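Local coordinates for protein putative pyridoxal phosphate-dependent transferase (Clostridium difficile, PDB 4DQ6) that binds pyridoxal-5'-phosphate and belongs to the class I and II aminotransferase family of fold-type I enzymes, its precise function being unassigned, at residues Leu34-Trp38 and Met378-Ala382; Trp79-Arg83 and Glu289-Glu293; Met153-Glu159 and Lys188-Ile192; Asp208-Lys212 and Phe295-Glu300; Tyr309-Met314 and Leu383-Lys387. The contacts are given in a common frame with arbitrary orientation. Where two conformers were deposited one is given. Numbering follows the deposited sequence.

The five contacts follow the two-domain plan of a fold-type I PLP enzyme. Along the chain contact 1 spans contacts 2, 3 and 4; its segments alternate with those of contact 5, as those of contact 2 do with contact 4. Helix 289-313 serves contacts 2, 4 and 5 in order, running from large to small domain, with the centres of 2 and 5 about 34 Å apart. Contacts 2 and 4 touch through Trp79 NE1 and Asp208 OD1, 2.9 Å apart, a probable hydrogen bond. Contacts 1 and 5 share helix 376-390 in the small domain, centres about 12 Å apart. Contact 3 lies beside the seven-stranded sheet, about 37 Å from contacts 1 and 5, centre to centre.

Contact 1: residues Leu34-Trp38 and Met378-Ala382; sequences LLPMW and MLEEA
A short strand packs on the C-terminal helix, within the small domain of a fold-type I PLP enzyme. Residues 35-36 are extended (phi/psi near -83/119 and -88/125), pairing in parallel with strand 352-353; residues 378-382 form helix, with Ala382 N bonded to Met378 O at 2.9 Å. The closest CA pair is Leu35 with Ala382, 6.8 Å apart. Leu35 (chi1 t, chi2 154°) points toward the helix: its CD2 lies 3.6 Å from Ala382 CB and 4.2 Å from Met378 CE; a methyl-carboxylate approach without bonding brings its CD1 3.1 Å from Glu381 OE2. Pro36 directs CB away, yet its CG is 4.3 Å from Met378 CE. Met37, m at all three chi angles, also points toward the helix, placing CE 3.7 Å from Ala382 CB and 4.0 Å from Leu379 CD1. Met378 is extended (t, t, t), so its tip slides between its neighbours: Met378 CE sits 3.7 Å from Met37 SD and just 3.2 Å from Pro36 O.

Contact 2: residues Trp79-Arg83 and Glu289-Glu293; sequences WLYRR and ESWLE
Two arginines of helix 70-84 meet two glutamates at the start of helix 289-313 in a salt-bridge network. Arg83 NH1 donates to Glu289 OE2 at 2.8 Å and to Glu293 OE2 at 2.9 Å, while Arg83 NH2 reaches Glu293 OE2 at 2.8 Å; both acceptors lie near the guanidinium plane. Arg82 binds the other Glu289 oxygen, with Arg82 NE and Arg82 NH2 each 3.2 Å from Glu289 OE1; its NH2 also bonds to Tyr285 O. Glu289 (t, t) therefore bridges both arginines. Arg83 is m at chi1 to chi3, and Glu293 is m, m. Beside the charged groups, Leu292 (t, p) puts CD2 over one face of the Arg83 guanidinium, 3.7 Å from Arg83 NH2, and at the ring edge of Trp79, 3.8 Å from Trp79 CZ2. Trp79 CZ3 is 4.4 Å from Glu289 CB; its NE1 bonds Asp208 of contact 4. Both segments are helical, with axes 14.0 Å apart at closest approach and crossing at -49°; the nearest CA atoms, Trp79 and Glu289, are 9.4 Å apart. At this spacing long side chains span the gap, and the four-residue salt-bridge network joins helix 70-84 to the start of the long helix 289-313 in this fold-type I PLP enzyme.

Contact 3: residues Met153-Glu159 and Lys188-Ile192; sequences MDYEDIE and KLGDI
Tyr155 carries the aliphatic part of Lys188 over one face of its ring: Lys188 CD stands 3.8 Å from the Tyr155 ring centroid and 10° off the normal, a CH-pi contact, and Lys188 CE is 3.6 Å from Tyr155 CD2. The ammonium lies further out, Lys188 NZ being 5.3 Å from the Tyr155 ring centroid, so any cation-pi attraction is weak. Tyr155 has chi1 m, and its hydroxyl bonds Glu185 O, one turn earlier in helix 183-195. The short axes of helices 155-159 and 188-192 run 12° from parallel, 10.9 Å apart; CA atoms are 7.2 Å apart for both Tyr155 with Leu189 and Glu159 with Ile192. Asp154 is the N-cap of the first helix, its OD1 accepting from Asp157 N at 3.1 Å. Inside, Met153 CE meets Leu189 CD2 at 3.7 Å, Ile158 CD1 meets Leu189 CD1 at 3.9 Å, and Ile158 CG2 meets Ile192 CG2 at 4.0 Å. Ile192 CD1 is 4.1 Å from Tyr155 CD1. In sequence strand 165-171 of the large-domain sheet lies between the two helices, and Met153 and Leu189 rest on it; helix 183-195 is the beta-alpha-beta crossover from that strand to parallel strand 199-203. No hydrogen bond links the two segments, which implies that helix-to-helix cohesion here comes from apolar packing and the Lys188-Tyr155 overlap.

Contact 4: residues Asp208-Lys212 and Phe295-Glu300; sequences DIILK and FLEYLE
Ile209 CG2 marks the apolar centre, 3.8 Å from Leu299 CD2, 4.2 Å from Leu296 CD2 and 4.4 Å from Phe295 CE2, where it meets the ring edge. Leu211 CD2 adds a contact to Leu299 CD2 at 4.1 Å. Leu296 (m, t) points toward the loop and lies against its backbone: Leu296 CD1 is 3.8 Å from Asp208 O, and Leu296 CD2 is 3.8 Å from Ile210 O and 3.9 Å from Ile209 CA. Residues 208-212 have no regular structure, Ile210 to Lys212 being extended in phi/psi, whereas 295-300 is helical; the nearest CA atoms, Leu211 and Glu300, are 6.6 Å apart. In this fold-type I enzyme the loop follows strand 199-203, whose end carries Asp203 of the PLP pocket, and the side chain of Ile209 is about 9 Å from bound PLP. Helix 289-313 thus packs behind a loop leading out of the cofactor site. Asp208, with its CA-to-CB bond sideways, turns its carboxylate away from the helix to bond Thr239 and Trp79. Toward the polar edge Glu300 (chi1 t) accepts from the backbone, Lys212 N to Glu300 OE1 at 3.0 Å and 174°. A water donates to Lys212 O at 2.7 Å and to Glu300 OE2 at 2.6 Å; Glu300 also pairs with Lys321. Outermost, Lys212 NZ forms a salt bridge with Glu297 OE1 at 2.8 Å, the glutamate curling back through chi1 and chi2 both m.

Contact 5: residues Tyr309-Met314 and Leu383-Lys387; sequences YINENM and LIRIK
Leu383 opens the second segment by pointing toward the end of helix 289-313: its CB is 3.8 Å from Tyr309 CD1, and chi1 m, chi2 t carry CD2 to 4.2 Å from both Ile310 CG1 and Met314 CE. Ile384 directs CB away, yet its CG1 lies 3.6 Å from Tyr309 OH. Ile386 supplies CG2, 3.7 Å from Met314 SD. Lys387 (chi1 t, chi2 t, chi3 p) then closes the contact: Lys387 NZ donates to Tyr309 OH at 3.1 Å, Lys387 CD is 3.9 Å from Asn313 CB, and Lys387 CA is 3.5 Å from Met314 SD. Tyr309, with chi1 t, reaches over the neighbouring helix to receive that bond. Helical segments 309-313 and 383-387 approach to 11.2 Å between axes and cross at -33°; nearest CA pairs are Tyr309 with Leu383 at 7.7 Å and Met314 with Lys387 at 6.6 Å. Met314 leaves helical geometry (phi/psi -134/64) while Met314 N still bonds Ile310 O at 2.7 Å. This is small-domain packing of the long helix against the C-terminal one: Leu383 also rests on Phe305 and Ala306 of helix 289-313, and Ile386 lies against Val352 of strand 352-353.

Contact 1: residues Leu34-Trp38 and Met378-Ala382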
# COMPACT_ATOMS: atom_id res chain seq x y z
N LEU A 34 -14.08 11.64 -23.50
CA LEU A 34 -14.08 12.99 -22.97
C LEU A 34 -12.64 13.50 -22.80
O LEU A 34 -11.74 12.73 -22.64
CB LEU A 34 -14.76 13.00 -21.61
CG LEU A 34 -16.18 12.46 -21.60
CD1 LEU A 34 -16.56 12.34 -20.13
CD2 LEU A 34 -17.11 13.37 -22.36
N LEU A 35 -12.46 14.82 -22.82
CA LEU A 35 -11.19 15.45 -22.50
C LEU A 35 -11.13 15.53 -20.96
O LEU A 35 -11.96 16.19 -20.38
CB LEU A 35 -11.11 16.86 -23.10
CG LEU A 35 -9.78 17.65 -23.01
CD1 LEU A 35 -9.65 18.68 -24.13
CD2 LEU A 35 -9.64 18.38 -21.69
N PRO A 36 -10.15 14.88 -20.34
CA PRO A 36 -10.19 14.79 -18.86
C PRO A 36 -9.51 15.97 -18.17
O PRO A 36 -8.34 16.26 -18.38
CB PRO A 36 -9.41 13.49 -18.60
CG PRO A 36 -8.44 13.46 -19.71
CD PRO A 36 -9.13 13.99 -20.92
N MET A 37 -10.25 16.63 -17.28
CA MET A 37 -9.70 17.71 -16.48
C MET A 37 -10.16 17.56 -15.04
O MET A 37 -10.42 18.59 -14.35
CB MET A 37 -10.20 19.07 -17.01
CG MET A 37 -9.90 19.32 -18.48
SD MET A 37 -8.17 19.59 -18.89
CE MET A 37 -7.90 21.28 -18.32
N TRP A 38 -10.25 16.33 -14.60
CA TRP A 38 -10.98 16.05 -13.36
C TRP A 38 -10.00 15.61 -12.29
O TRP A 38 -9.48 16.45 -11.53
CB TRP A 38 -12.17 15.09 -13.64
CG TRP A 38 -11.81 13.71 -14.19
CD1 TRP A 38 -11.18 13.40 -15.41
CD2 TRP A 38 -12.10 12.42 -13.58
NE1 TRP A 38 -11.03 12.05 -15.54
CE2 TRP A 38 -11.59 11.41 -14.48
CE3 TRP A 38 -12.70 12.01 -12.37
CZ2 TRP A 38 -11.68 10.06 -14.21
CZ3 TRP A 38 -12.77 10.65 -12.10
CH2 TRP A 38 -12.30 9.68 -13.02
N MET A 378 -3.72 21.68 -24.22
CA MET A 378 -4.82 20.87 -23.71
C MET A 378 -5.80 21.73 -22.89
O MET A 378 -7.00 21.60 -22.99
CB MET A 378 -4.27 19.76 -22.81
CG MET A 378 -5.31 18.95 -22.11
SD MET A 378 -4.59 17.46 -21.39
CE MET A 378 -5.95 16.94 -20.32
N LEU A 379 -5.25 22.66 -22.14
CA LEU A 379 -6.06 23.62 -21.38
C LEU A 379 -6.91 24.48 -22.30
O LEU A 379 -8.12 24.64 -22.10
CB LEU A 379 -5.15 24.49 -20.51
CG LEU A 379 -5.87 25.60 -19.72
CD1 LEU A 379 -7.09 25.15 -18.84
CD2 LEU A 379 -4.86 26.36 -18.84
N GLU A 380 -6.30 24.99 -23.36
CA GLU A 380 -7.07 25.75 -24.39
C GLU A 380 -8.22 24.92 -24.95
O GLU A 380 -9.35 25.37 -25.08
CB GLU A 380 -6.22 26.34 -25.53
CG GLU A 380 -7.15 26.71 -26.69
CD GLU A 380 -6.50 27.32 -27.92
OE1 GLU A 380 -5.69 26.66 -28.61
OE2 GLU A 380 -6.89 28.47 -28.21
N GLU A 381 -7.93 23.67 -25.32
CA GLU A 381 -8.95 22.80 -25.83
C GLU A 381 -10.07 22.58 -24.84
O GLU A 381 -11.23 22.56 -25.21
CB GLU A 381 -8.31 21.47 -26.32
CG GLU A 381 -9.15 20.64 -27.22
CD GLU A 381 -8.59 19.24 -27.36
OE1 GLU A 381 -7.38 19.14 -27.68
OE2 GLU A 381 -9.34 18.25 -27.16
N ALA A 382 -9.69 22.44 -23.58
CA ALA A 382 -10.70 22.25 -22.54
C ALA A 382 -11.61 23.46 -22.40
O ALA A 382 -12.80 23.33 -22.35
CB ALA A 382 -10.05 21.94 -21.22

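Contact 2: residues Trp79-Arg83 and Glu289-Glu293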
# COMPACT_ATOMS: atom_id res chain seq x y z
N TRP A 79 13.52 19.01 3.44
CA TRP A 79 12.46 19.74 2.68
C TRP A 79 11.61 20.63 3.53
O TRP A 79 11.38 21.79 3.25
CB TRP A 79 11.58 18.71 2.00
CG TRP A 79 10.61 19.32 1.04
CD1 TRP A 79 9.23 19.49 1.20
CD2 TRP A 79 10.87 19.71 -0.34
NE1 TRP A 79 8.68 20.02 0.08
CE2 TRP A 79 9.62 20.15 -0.90
CE3 TRP A 79 12.02 19.79 -1.14
CZ2 TRP A 79 9.52 20.63 -2.22
CZ3 TRP A 79 11.90 20.21 -2.46
CH2 TRP A 79 10.68 20.66 -2.97
N LEU A 80 11.09 20.09 4.63
CA LEU A 80 10.18 20.87 5.42
C LEU A 80 10.89 22.10 6.02
O LEU A 80 10.27 23.16 6.16
CB LEU A 80 9.58 20.02 6.54
CG LEU A 80 8.66 18.87 6.13
CD1 LEU A 80 8.04 18.11 7.32
CD2 LEU A 80 7.65 19.24 5.11
N TYR A 81 12.14 21.96 6.42
CA TYR A 81 12.86 23.14 6.85
C TYR A 81 13.16 24.14 5.73
O TYR A 81 12.88 25.32 5.88
CB TYR A 81 14.15 22.81 7.63
CG TYR A 81 14.71 24.08 8.21
CD1 TYR A 81 14.11 24.69 9.29
CD2 TYR A 81 15.78 24.71 7.62
CE1 TYR A 81 14.59 25.87 9.79
CE2 TYR A 81 16.26 25.89 8.12
CZ TYR A 81 15.66 26.47 9.20
OH TYR A 81 16.14 27.65 9.68
N ARG A 82 13.66 23.66 4.60
CA ARG A 82 14.08 24.54 3.50
C ARG A 82 12.91 25.30 2.93
O ARG A 82 13.00 26.48 2.63
CB ARG A 82 14.53 23.73 2.27
CG ARG A 82 15.69 22.79 2.40
CD ARG A 82 16.54 22.89 1.15
NE ARG A 82 16.02 22.30 -0.08
CZ ARG A 82 15.74 21.01 -0.27
NH1 ARG A 82 15.81 20.16 0.73
NH2 ARG A 82 15.34 20.60 -1.45
N ARG A 83 11.83 24.57 2.71
CA ARG A 83 10.68 25.11 2.03
C ARG A 83 9.70 25.83 2.93
O ARG A 83 9.11 26.79 2.51
CB ARG A 83 9.96 24.01 1.25
CG ARG A 83 10.86 23.23 0.30
CD ARG A 83 11.25 24.01 -0.95
NE ARG A 83 10.10 24.50 -1.71
CZ ARG A 83 10.20 25.29 -2.77
NH1 ARG A 83 11.38 25.68 -3.19
NH2 ARG A 83 9.12 25.68 -3.41
N GLU A 289 13.68 20.45 -6.65
CA GLU A 289 13.32 21.84 -6.44
C GLU A 289 13.28 22.69 -7.72
O GLU A 289 12.32 23.47 -7.91
CB GLU A 289 14.22 22.46 -5.39
CG GLU A 289 13.73 23.77 -4.80
CD GLU A 289 14.48 24.16 -3.50
OE1 GLU A 289 15.38 23.40 -3.07
OE2 GLU A 289 14.15 25.22 -2.96
N SER A 290 14.27 22.52 -8.61
CA SER A 290 14.29 23.32 -9.82
C SER A 290 13.11 23.01 -10.74
O SER A 290 12.48 23.91 -11.29
CB SER A 290 15.63 23.22 -10.52
OG SER A 290 16.61 23.93 -9.78
N TRP A 291 12.80 21.73 -10.90
CA TRP A 291 11.57 21.32 -11.59
C TRP A 291 10.33 21.89 -10.96
O TRP A 291 9.48 22.45 -11.68
CB TRP A 291 11.51 19.79 -11.72
CG TRP A 291 10.33 19.35 -12.50
CD1 TRP A 291 10.23 19.07 -13.88
CD2 TRP A 291 8.98 19.12 -11.96
NE1 TRP A 291 8.96 18.68 -14.19
CE2 TRP A 291 8.16 18.70 -13.09
CE3 TRP A 291 8.39 19.22 -10.70
CZ2 TRP A 291 6.84 18.38 -12.97
CZ3 TRP A 291 7.06 18.89 -10.59
CH2 TRP A 291 6.28 18.50 -11.70
N LEU A 292 10.23 21.84 -9.62
CA LEU A 292 9.08 22.37 -8.99
C LEU A 292 8.91 23.90 -9.23
O LEU A 292 7.82 24.35 -9.56
CB LEU A 292 9.10 22.08 -7.49
CG LEU A 292 8.03 22.79 -6.72
CD1 LEU A 292 6.60 22.36 -7.08
CD2 LEU A 292 8.18 22.53 -5.21
N GLU A 293 10.00 24.66 -9.17
CA GLU A 293 9.88 26.10 -9.37
C GLU A 293 9.42 26.38 -10.82
O GLU A 293 8.60 27.27 -11.08
CB GLU A 293 11.19 26.82 -9.00
CG GLU A 293 11.51 26.80 -7.51
CD GLU A 293 10.52 27.53 -6.61
OE1 GLU A 293 9.87 28.52 -7.04
OE2 GLU A 293 10.38 27.14 -5.43

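Contact 3: residues Met153-Glu159 and Lys188-Ile192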
# COMPACT_ATOMS: atom_id res chain seq x y z
N MET A 153 -12.87 30.81 6.66
CA MET A 153 -13.49 30.01 7.76
C MET A 153 -14.64 30.71 8.47
O MET A 153 -14.62 31.94 8.70
CB MET A 153 -12.42 29.59 8.72
CG MET A 153 -11.24 28.85 8.07
SD MET A 153 -10.19 28.11 9.34
CE MET A 153 -8.91 27.40 8.31
N ASP A 154 -15.68 29.93 8.82
CA ASP A 154 -16.78 30.48 9.58
C ASP A 154 -16.55 30.19 11.07
O ASP A 154 -17.03 29.19 11.60
CB ASP A 154 -18.11 29.95 9.09
CG ASP A 154 -19.29 30.68 9.68
OD1 ASP A 154 -19.13 31.32 10.76
OD2 ASP A 154 -20.41 30.63 9.08
N TYR A 155 -15.82 31.08 11.73
CA TYR A 155 -15.32 30.82 13.06
C TYR A 155 -16.46 30.75 14.06
O TYR A 155 -16.38 29.94 15.00
CB TYR A 155 -14.29 31.87 13.47
CG TYR A 155 -13.03 31.85 12.65
CD1 TYR A 155 -12.10 30.80 12.77
CD2 TYR A 155 -12.80 32.83 11.73
CE1 TYR A 155 -10.94 30.78 12.02
CE2 TYR A 155 -11.63 32.80 10.99
CZ TYR A 155 -10.75 31.77 11.12
OH TYR A 155 -9.58 31.77 10.40
N GLU A 156 -17.49 31.60 13.90
CA GLU A 156 -18.69 31.54 14.72
C GLU A 156 -19.37 30.19 14.56
O GLU A 156 -19.81 29.60 15.55
CB GLU A 156 -19.69 32.68 14.35
CG GLU A 156 -20.92 32.79 15.24
CD GLU A 156 -21.89 33.89 14.80
OE1 GLU A 156 -22.56 34.48 15.67
OE2 GLU A 156 -21.98 34.15 13.58
N ASP A 157 -19.48 29.69 13.33
CA ASP A 157 -20.16 28.42 13.09
C ASP A 157 -19.41 27.26 13.73
O ASP A 157 -20.04 26.37 14.35
CB ASP A 157 -20.37 28.18 11.59
CG ASP A 157 -21.25 27.01 11.31
OD1 ASP A 157 -22.47 27.04 11.63
OD2 ASP A 157 -20.70 26.01 10.80
N ILE A 158 -18.07 27.29 13.62
CA ILE A 158 -17.18 26.28 14.23
C ILE A 158 -17.43 26.25 15.74
O ILE A 158 -17.72 25.19 16.32
CB ILE A 158 -15.72 26.62 14.03
CG1 ILE A 158 -15.35 26.49 12.54
CG2 ILE A 158 -14.85 25.66 14.80
CD1 ILE A 158 -13.93 26.93 12.17
N GLU A 159 -17.36 27.43 16.36
CA GLU A 159 -17.67 27.57 17.80
C GLU A 159 -19.05 27.03 18.17
O GLU A 159 -19.20 26.30 19.20
CB GLU A 159 -17.62 29.05 18.18
CG GLU A 159 -16.23 29.57 18.48
CD GLU A 159 -15.76 29.22 19.89
OE1 GLU A 159 -16.46 28.50 20.64
OE2 GLU A 159 -14.64 29.66 20.25
N LYS A 188 -6.39 31.59 14.62
CA LYS A 188 -7.76 31.68 15.16
C LYS A 188 -8.40 30.30 15.27
O LYS A 188 -9.02 29.97 16.27
CB LYS A 188 -8.58 32.65 14.33
CG LYS A 188 -9.86 33.09 15.04
CD LYS A 188 -10.43 34.30 14.33
CE LYS A 188 -11.87 34.54 14.70
NZ LYS A 188 -11.95 35.16 16.04
N LEU A 189 -8.22 29.45 14.27
CA LEU A 189 -8.75 28.08 14.30
C LEU A 189 -8.09 27.27 15.40
O LEU A 189 -8.75 26.52 16.12
CB LEU A 189 -8.53 27.38 12.95
CG LEU A 189 -8.86 25.89 12.83
CD1 LEU A 189 -10.38 25.70 13.14
CD2 LEU A 189 -8.32 25.41 11.43
N GLY A 190 -6.77 27.33 15.49
CA GLY A 190 -6.07 26.44 16.38
C GLY A 190 -6.36 26.82 17.83
O GLY A 190 -6.36 25.97 18.68
N ASP A 191 -6.61 28.11 18.06
CA ASP A 191 -6.99 28.56 19.40
C ASP A 191 -8.33 28.00 19.80
O ASP A 191 -8.50 27.57 20.95
CB ASP A 191 -7.04 30.08 19.43
CG ASP A 191 -5.68 30.70 19.53
OD1 ASP A 191 -4.71 29.96 19.82
OD2 ASP A 191 -5.59 31.94 19.36
N ILE A 192 -9.28 28.02 18.89
CA ILE A 192 -10.58 27.40 19.15
C ILE A 192 -10.42 25.93 19.53
O ILE A 192 -10.93 25.44 20.50
CB ILE A 192 -11.53 27.55 17.93
CG1 ILE A 192 -11.93 29.02 17.76
CG2 ILE A 192 -12.80 26.71 18.13
CD1 ILE A 192 -12.70 29.29 16.48

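Contact 4: residues Asp208-Lys212 and Phe295-Glu300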
# COMPACT_ATOMS: atom_id res chain seq x y z
N ASP A 208 3.14 22.28 -1.31
CA ASP A 208 4.19 22.80 -2.20
C ASP A 208 3.64 23.53 -3.40
O ASP A 208 4.43 24.10 -4.19
CB ASP A 208 5.12 21.67 -2.71
CG ASP A 208 5.76 20.83 -1.59
OD1 ASP A 208 6.30 21.42 -0.65
OD2 ASP A 208 5.79 19.57 -1.68
N ILE A 209 2.36 23.39 -3.65
CA ILE A 209 1.73 23.97 -4.83
C ILE A 209 1.12 25.31 -4.45
O ILE A 209 -0.08 25.42 -4.13
CB ILE A 209 0.74 23.00 -5.49
CG1 ILE A 209 1.47 21.65 -5.83
CG2 ILE A 209 0.17 23.65 -6.76
CD1 ILE A 209 0.48 20.56 -6.18
N ILE A 210 1.99 26.28 -4.35
CA ILE A 210 1.68 27.62 -3.87
C ILE A 210 2.06 28.67 -4.86
O ILE A 210 3.15 28.61 -5.42
CB ILE A 210 2.43 27.89 -2.54
CG1 ILE A 210 2.26 26.75 -1.52
CG2 ILE A 210 2.03 29.23 -1.95
CD1 ILE A 210 0.82 26.56 -0.98
N LEU A 211 1.16 29.59 -5.16
CA LEU A 211 1.38 30.60 -6.19
C LEU A 211 2.07 31.82 -5.61
O LEU A 211 2.24 31.95 -4.35
CB LEU A 211 0.04 30.95 -6.86
CG LEU A 211 -0.69 29.83 -7.60
CD1 LEU A 211 -1.78 30.36 -8.51
CD2 LEU A 211 0.34 29.05 -8.38
N LYS A 212 2.52 32.70 -6.51
CA LYS A 212 3.22 33.90 -6.09
C LYS A 212 2.43 34.75 -5.10
O LYS A 212 1.21 34.82 -5.16
CB LYS A 212 3.58 34.76 -7.34
CG LYS A 212 4.66 34.11 -8.18
CD LYS A 212 4.81 34.79 -9.54
CE LYS A 212 5.86 34.11 -10.45
NZ LYS A 212 5.29 33.35 -11.63
N PHE A 295 7.64 24.30 -12.74
CA PHE A 295 6.27 23.87 -12.86
C PHE A 295 5.38 24.98 -12.29
O PHE A 295 4.35 25.30 -12.91
CB PHE A 295 6.01 22.59 -12.01
CG PHE A 295 4.57 22.36 -11.69
CD1 PHE A 295 3.72 21.90 -12.65
CD2 PHE A 295 4.04 22.62 -10.43
CE1 PHE A 295 2.38 21.70 -12.39
CE2 PHE A 295 2.71 22.40 -10.17
CZ PHE A 295 1.86 21.95 -11.11
N LEU A 296 5.76 25.62 -11.18
CA LEU A 296 4.90 26.62 -10.56
C LEU A 296 4.78 27.86 -11.43
O LEU A 296 3.73 28.50 -11.50
CB LEU A 296 5.38 26.95 -9.18
CG LEU A 296 5.20 25.89 -8.07
CD1 LEU A 296 5.97 26.35 -6.85
CD2 LEU A 296 3.72 25.63 -7.73
N GLU A 297 5.83 28.18 -12.15
CA GLU A 297 5.73 29.26 -13.16
C GLU A 297 4.78 28.93 -14.34
O GLU A 297 3.95 29.74 -14.74
CB GLU A 297 7.13 29.56 -13.70
CG GLU A 297 7.95 30.32 -12.69
CD GLU A 297 7.70 31.83 -12.75
OE1 GLU A 297 6.90 32.29 -13.60
OE2 GLU A 297 8.32 32.56 -11.92
N TYR A 298 4.90 27.70 -14.82
CA TYR A 298 4.01 27.22 -15.86
C TYR A 298 2.54 27.19 -15.40
O TYR A 298 1.69 27.60 -16.12
CB TYR A 298 4.50 25.87 -16.38
CG TYR A 298 3.88 25.47 -17.71
CD1 TYR A 298 4.44 25.90 -18.86
CD2 TYR A 298 2.66 24.79 -17.80
CE1 TYR A 298 3.94 25.57 -20.11
CE2 TYR A 298 2.12 24.42 -19.06
CZ TYR A 298 2.77 24.85 -20.22
OH TYR A 298 2.19 24.50 -21.44
N LEU A 299 2.30 26.72 -14.17
CA LEU A 299 0.97 26.64 -13.65
C LEU A 299 0.37 28.00 -13.51
O LEU A 299 -0.77 28.19 -13.88
CB LEU A 299 1.05 25.98 -12.28
CG LEU A 299 -0.25 25.97 -11.52
CD1 LEU A 299 -1.21 25.14 -12.33
CD2 LEU A 299 0.05 25.38 -10.15
N GLU A 300 1.12 28.94 -12.95
CA GLU A 300 0.56 30.25 -12.75
C GLU A 300 0.21 30.92 -14.07
O GLU A 300 -0.81 31.60 -14.21
CB GLU A 300 1.45 31.13 -11.89
CG GLU A 300 0.71 32.41 -11.46
CD GLU A 300 1.11 32.96 -10.07
OE1 GLU A 300 2.00 32.39 -9.40
OE2 GLU A 300 0.48 34.00 -9.67
O HOH W 1 -0.45 34.53 -7.30

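Contact 5: residues Tyr309-Met314 and Leu383-Lys387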
# COMPACT_ATOMS: atom_id res chain seq x y z
N TYR A 309 -9.28 33.95 -20.31
CA TYR A 309 -10.14 33.32 -21.29
C TYR A 309 -11.59 33.27 -20.82
O TYR A 309 -12.48 33.66 -21.55
CB TYR A 309 -9.67 31.92 -21.64
CG TYR A 309 -10.33 31.35 -22.83
CD1 TYR A 309 -11.57 30.74 -22.77
CD2 TYR A 309 -9.68 31.40 -24.07
CE1 TYR A 309 -12.18 30.22 -23.94
CE2 TYR A 309 -10.29 30.90 -25.20
CZ TYR A 309 -11.51 30.28 -25.12
OH TYR A 309 -12.12 29.80 -26.24
N ILE A 310 -11.80 32.87 -19.56
CA ILE A 310 -13.17 32.77 -19.02
C ILE A 310 -13.81 34.17 -18.96
O ILE A 310 -14.97 34.35 -19.37
CB ILE A 310 -13.22 32.12 -17.60
CG1 ILE A 310 -12.87 30.62 -17.65
CG2 ILE A 310 -14.59 32.30 -16.95
CD1 ILE A 310 -12.40 30.06 -16.32
N ASN A 311 -13.07 35.15 -18.48
CA ASN A 311 -13.61 36.50 -18.33
C ASN A 311 -13.94 37.15 -19.66
O ASN A 311 -14.90 37.90 -19.78
CB ASN A 311 -12.65 37.38 -17.50
CG ASN A 311 -12.59 36.98 -16.02
OD1 ASN A 311 -13.46 36.29 -15.46
ND2 ASN A 311 -11.54 37.43 -15.38
N GLU A 312 -13.15 36.86 -20.67
CA GLU A 312 -13.38 37.37 -22.03
C GLU A 312 -14.44 36.59 -22.81
O GLU A 312 -15.30 37.18 -23.52
CB GLU A 312 -12.02 37.44 -22.76
CG GLU A 312 -11.16 38.51 -22.12
CD GLU A 312 -9.81 38.76 -22.78
OE1 GLU A 312 -9.47 38.09 -23.80
OE2 GLU A 312 -9.09 39.64 -22.22
N ASN A 313 -14.43 35.26 -22.70
CA ASN A 313 -15.24 34.42 -23.57
C ASN A 313 -16.44 33.76 -22.90
O ASN A 313 -17.38 33.38 -23.58
CB ASN A 313 -14.37 33.36 -24.25
CG ASN A 313 -13.26 33.99 -25.05
OD1 ASN A 313 -13.52 34.69 -26.03
ND2 ASN A 313 -12.04 33.81 -24.62
N MET A 314 -16.42 33.63 -21.58
CA MET A 314 -17.56 33.06 -20.80
C MET A 314 -17.89 33.91 -19.58
O MET A 314 -17.77 33.47 -18.44
CB MET A 314 -17.23 31.62 -20.35
CG MET A 314 -16.90 30.72 -21.53
SD MET A 314 -16.49 29.02 -21.14
CE MET A 314 -14.72 29.06 -20.88
N LEU A 383 -11.04 24.64 -22.48
CA LEU A 383 -11.84 25.88 -22.33
C LEU A 383 -12.76 26.07 -23.53
O LEU A 383 -13.90 26.51 -23.39
CB LEU A 383 -10.96 27.09 -22.06
CG LEU A 383 -10.18 27.08 -20.76
CD1 LEU A 383 -9.03 28.05 -20.82
CD2 LEU A 383 -11.13 27.36 -19.59
N ILE A 384 -12.29 25.72 -24.73
CA ILE A 384 -13.12 25.76 -25.93
C ILE A 384 -14.32 24.80 -25.85
O ILE A 384 -15.46 25.17 -26.17
CB ILE A 384 -12.29 25.44 -27.18
CG1 ILE A 384 -11.24 26.51 -27.45
CG2 ILE A 384 -13.25 25.25 -28.35
CD1 ILE A 384 -10.19 26.07 -28.47
N ARG A 385 -14.08 23.62 -25.27
CA ARG A 385 -15.16 22.64 -25.02
C ARG A 385 -16.19 23.13 -24.00
O ARG A 385 -17.41 22.97 -24.20
CB ARG A 385 -14.58 21.26 -24.63
CG ARG A 385 -13.85 20.57 -25.79
CD ARG A 385 -13.44 19.12 -25.46
NE ARG A 385 -12.74 18.55 -26.61
CZ ARG A 385 -12.78 17.28 -26.98
NH1 ARG A 385 -13.42 16.35 -26.26
NH2 ARG A 385 -12.14 16.92 -28.09
N ILE A 386 -15.73 23.79 -22.96
CA ILE A 386 -16.61 24.30 -21.94
C ILE A 386 -17.46 25.40 -22.58
O ILE A 386 -18.67 25.42 -22.43
CB ILE A 386 -15.82 24.83 -20.73
CG1 ILE A 386 -15.16 23.66 -20.00
CG2 ILE A 386 -16.74 25.58 -19.79
CD1 ILE A 386 -14.00 23.98 -19.04
N LYS A 387 -16.83 26.27 -23.36
CA LYS A 387 -17.59 27.35 -24.06
C LYS A 387 -18.65 26.74 -25.01
O LYS A 387 -19.80 27.18 -25.04
CB LYS A 387 -16.60 28.26 -24.79
CG LYS A 387 -17.22 29.47 -25.49
CD LYS A 387 -16.13 30.38 -26.03
CE LYS A 387 -15.39 29.86 -27.25
NZ LYS A 387 -14.50 30.93 -27.85